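PDB 3QFF: N5-carboxyaminoimidazole ribonucleotide synthetase from Bacillus anthracis, which probably catalyses the ATP-dependent carboxylation of aminoimidazole ribonucleotide with bicarbonate, giving N5-carboxyaminoimidazole ribonucleotide in purine biosynthesis. Local coordinates for residues A[7-19]-A[296-308]. Numbering follows the deposited sequence.
Sequences MTRIILPGKTIGI and GQHIRAICNLPLG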
# COMPACT_ATOMS: atom_id res chain seq x y z
N MET A 7 17.71 19.72 8.39
CA MET A 7 18.48 20.00 7.14
C MET A 7 17.54 20.21 5.96
O MET A 7 16.36 19.88 6.02
CB MET A 7 19.49 18.88 6.85
CG MET A 7 20.33 19.06 5.57
SD MET A 7 21.14 20.67 5.39
CE MET A 7 22.09 20.41 3.87
N THR A 8 18.08 20.79 4.89
CA THR A 8 17.28 21.15 3.72
C THR A 8 17.31 20.05 2.64
O THR A 8 16.53 20.12 1.68
CB THR A 8 17.75 22.50 3.10
OG1 THR A 8 18.73 23.14 3.95
CG2 THR A 8 16.56 23.43 2.90
N ARG A 9 18.19 19.05 2.79
CA ARG A 9 18.42 18.04 1.74
C ARG A 9 17.23 17.08 1.51
O ARG A 9 16.87 16.29 2.39
CB ARG A 9 19.68 17.25 2.03
CG ARG A 9 20.13 16.30 0.91
CD ARG A 9 21.61 15.98 1.11
NE ARG A 9 22.11 15.01 0.16
CZ ARG A 9 23.39 14.66 0.04
NH1 ARG A 9 24.32 15.20 0.83
NH2 ARG A 9 23.74 13.76 -0.86
N ILE A 10 16.66 17.17 0.31
CA ILE A 10 15.49 16.38 -0.07
C ILE A 10 15.86 15.42 -1.19
O ILE A 10 16.54 15.79 -2.14
CB ILE A 10 14.33 17.29 -0.53
CG1 ILE A 10 13.86 18.19 0.62
CG2 ILE A 10 13.16 16.46 -1.10
CD1 ILE A 10 12.91 19.34 0.18
N ILE A 11 15.41 14.17 -1.05
CA ILE A 11 15.59 13.15 -2.10
C ILE A 11 14.25 12.96 -2.83
O ILE A 11 13.31 12.36 -2.29
CB ILE A 11 16.08 11.80 -1.52
CG1 ILE A 11 17.30 11.98 -0.60
CG2 ILE A 11 16.33 10.78 -2.63
CD1 ILE A 11 18.59 12.58 -1.31
N LEU A 12 14.18 13.49 -4.05
CA LEU A 12 12.94 13.54 -4.81
C LEU A 12 12.53 12.21 -5.43
O LEU A 12 13.38 11.39 -5.79
CB LEU A 12 13.02 14.61 -5.91
CG LEU A 12 13.08 16.06 -5.46
CD1 LEU A 12 13.36 17.02 -6.64
CD2 LEU A 12 11.80 16.45 -4.69
N PRO A 13 11.21 12.00 -5.58
CA PRO A 13 10.70 10.88 -6.38
C PRO A 13 11.46 10.76 -7.69
O PRO A 13 11.77 11.79 -8.31
CB PRO A 13 9.27 11.29 -6.65
CG PRO A 13 8.87 12.00 -5.34
CD PRO A 13 10.11 12.77 -4.95
N GLY A 14 11.80 9.53 -8.08
CA GLY A 14 12.56 9.30 -9.30
C GLY A 14 13.98 8.89 -9.00
O GLY A 14 14.62 8.23 -9.80
N LYS A 15 14.48 9.28 -7.82
CA LYS A 15 15.82 8.87 -7.39
C LYS A 15 15.80 7.43 -6.89
O LYS A 15 14.72 6.85 -6.69
CB LYS A 15 16.35 9.79 -6.29
CG LYS A 15 16.49 11.27 -6.68
CD LYS A 15 17.63 11.51 -7.66
CE LYS A 15 18.02 12.99 -7.69
NZ LYS A 15 16.82 13.82 -8.05
N THR A 16 16.98 6.87 -6.65
CA THR A 16 17.15 5.50 -6.19
C THR A 16 17.40 5.44 -4.69
O THR A 16 18.33 6.09 -4.16
CB THR A 16 18.33 4.79 -6.93
OG1 THR A 16 18.12 4.86 -8.34
CG2 THR A 16 18.47 3.33 -6.49
N ILE A 17 16.58 4.65 -4.01
CA ILE A 17 16.83 4.30 -2.63
C ILE A 17 17.49 2.93 -2.57
O ILE A 17 16.96 1.93 -3.09
CB ILE A 17 15.53 4.31 -1.80
CG1 ILE A 17 14.87 5.70 -1.87
CG2 ILE A 17 15.84 3.89 -0.36
CD1 ILE A 17 13.45 5.75 -1.31
N GLY A 18 18.65 2.89 -1.93
CA GLY A 18 19.42 1.67 -1.73
C GLY A 18 19.21 1.11 -0.33
O GLY A 18 19.34 1.83 0.66
N ILE A 19 18.92 -0.18 -0.27
CA ILE A 19 18.60 -0.84 0.99
C ILE A 19 19.62 -1.95 1.28
O ILE A 19 19.85 -2.83 0.45
CB ILE A 19 17.17 -1.43 0.97
CG1 ILE A 19 16.13 -0.34 0.62
CG2 ILE A 19 16.86 -2.13 2.32
CD1 ILE A 19 14.69 -0.84 0.44
N GLY A 296 5.87 3.70 4.64
CA GLY A 296 5.71 5.01 3.99
C GLY A 296 6.34 6.13 4.81
O GLY A 296 6.92 7.07 4.24
N GLN A 297 6.22 6.04 6.14
CA GLN A 297 6.83 7.02 7.04
C GLN A 297 8.35 7.00 6.98
O GLN A 297 8.99 8.05 6.92
CB GLN A 297 6.37 6.84 8.50
CG GLN A 297 4.93 7.22 8.75
CD GLN A 297 4.67 8.73 8.66
OE1 GLN A 297 4.99 9.38 7.65
NE2 GLN A 297 4.08 9.29 9.71
N HIS A 298 8.93 5.80 6.99
CA HIS A 298 10.38 5.65 6.97
C HIS A 298 10.98 6.25 5.70
O HIS A 298 12.00 6.96 5.75
CB HIS A 298 10.78 4.17 7.11
CG HIS A 298 12.26 3.95 7.16
ND1 HIS A 298 13.01 4.11 8.31
CD2 HIS A 298 13.14 3.59 6.19
CE1 HIS A 298 14.28 3.85 8.05
NE2 HIS A 298 14.39 3.55 6.77
N ILE A 299 10.35 5.96 4.56
CA ILE A 299 10.79 6.54 3.28
C ILE A 299 10.75 8.08 3.31
O ILE A 299 11.74 8.74 2.96
CB ILE A 299 10.00 5.98 2.07
CG1 ILE A 299 10.24 4.47 1.89
CG2 ILE A 299 10.38 6.73 0.78
CD1 ILE A 299 11.73 4.04 1.85
N ARG A 300 9.62 8.64 3.75
CA ARG A 300 9.47 10.10 3.85
C ARG A 300 10.51 10.71 4.78
O ARG A 300 11.05 11.75 4.47
CB ARG A 300 8.08 10.50 4.36
CG ARG A 300 6.95 10.17 3.40
CD ARG A 300 5.58 10.21 4.10
NE ARG A 300 4.48 10.24 3.14
CZ ARG A 300 3.98 9.18 2.49
NH1 ARG A 300 4.47 7.97 2.70
NH2 ARG A 300 2.98 9.33 1.62
N ALA A 301 10.77 10.04 5.91
CA ALA A 301 11.73 10.52 6.90
C ALA A 301 13.15 10.64 6.36
O ALA A 301 13.82 11.67 6.57
CB ALA A 301 11.72 9.61 8.17
N ILE A 302 13.63 9.60 5.68
CA ILE A 302 15.00 9.62 5.18
C ILE A 302 15.16 10.51 3.93
O ILE A 302 16.24 11.04 3.69
CB ILE A 302 15.56 8.20 4.91
CG1 ILE A 302 14.81 7.52 3.76
CG2 ILE A 302 15.55 7.36 6.23
CD1 ILE A 302 15.46 6.23 3.26
N CYS A 303 14.09 10.65 3.16
CA CYS A 303 14.10 11.49 1.96
C CYS A 303 13.78 12.94 2.31
O CYS A 303 13.85 13.82 1.44
CB CYS A 303 13.11 10.98 0.91
SG CYS A 303 13.54 9.38 0.17
N ASN A 304 13.42 13.19 3.57
CA ASN A 304 13.05 14.52 4.06
C ASN A 304 11.82 15.10 3.35
O ASN A 304 11.78 16.27 2.98
CB ASN A 304 14.26 15.48 4.00
CG ASN A 304 14.11 16.68 4.94
OD1 ASN A 304 13.37 16.64 5.92
ND2 ASN A 304 14.84 17.77 4.63
N LEU A 305 10.82 14.25 3.15
CA LEU A 305 9.50 14.72 2.71
C LEU A 305 8.65 14.99 3.95
O LEU A 305 8.98 14.52 5.05
CB LEU A 305 8.83 13.66 1.83
CG LEU A 305 9.66 13.05 0.70
CD1 LEU A 305 8.88 11.94 0.05
CD2 LEU A 305 10.08 14.12 -0.33
N PRO A 306 7.56 15.76 3.80
CA PRO A 306 6.69 15.91 4.97
C PRO A 306 6.18 14.55 5.44
O PRO A 306 5.90 13.66 4.62
CB PRO A 306 5.52 16.73 4.40
CG PRO A 306 6.12 17.49 3.25
CD PRO A 306 7.01 16.45 2.62
N LEU A 307 6.09 14.37 6.76
CA LEU A 307 5.62 13.11 7.30
C LEU A 307 4.10 13.00 7.14
O LEU A 307 3.41 14.01 7.15
CB LEU A 307 6.04 12.94 8.77
CG LEU A 307 7.56 12.94 9.04
CD1 LEU A 307 7.85 12.75 10.54
CD2 LEU A 307 8.31 11.89 8.19
N GLY A 308 3.59 11.79 6.97
CA GLY A 308 2.14 11.60 6.92
C GLY A 308 1.54 11.48 8.31
O GLY A 308 2.25 11.39 9.30
O HOH W 1 17.09 13.55 2.87
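Ile17 and Cys303 meet where the first strand of the Rossmann-like preATP-grasp domain passes the last turn of helix 294-303, which ends in a Schellman motif with Asn304 as its C-prime residue. This is the tight side. Ile17 CD1 lies 3.8 Å from Ile299 CG2 and 3.9 Å from Cys303 SG; Ala33 of helix 24-35 and Val78 of strand 78-81 close the apolar cluster. Farther along, Ile11 sets its CB against the same sulfur, and Ile11 N gives a nearly straight bond (167°) to Cys303 O, 3.0 Å away, an oxygen that Ile10 CA also approaches in a CA-H...O contact. Ile10 CG2 packs on Leu305 CD2 at 3.9 Å, and Asn334 of the second subunit touches Ile10 as well.

The solvent side is formed by the exposed residues Met7 to Arg9, although Asn304, which meets them, stays buried. A water donates to both Arg9 O and Ile302 O, bridging the backbones. Asn304, with CG anti to the backbone N (chi1 -159°), extends its amide toward this chain, while its OD1 is hydrogen-bonded to Ser206 OG. Asn304 ND2 bonds weakly to Arg9 O at 3.4 Å and more closely to Met7 O at 2.9 Å, the donor standing 44° out of that carbonyl's plane.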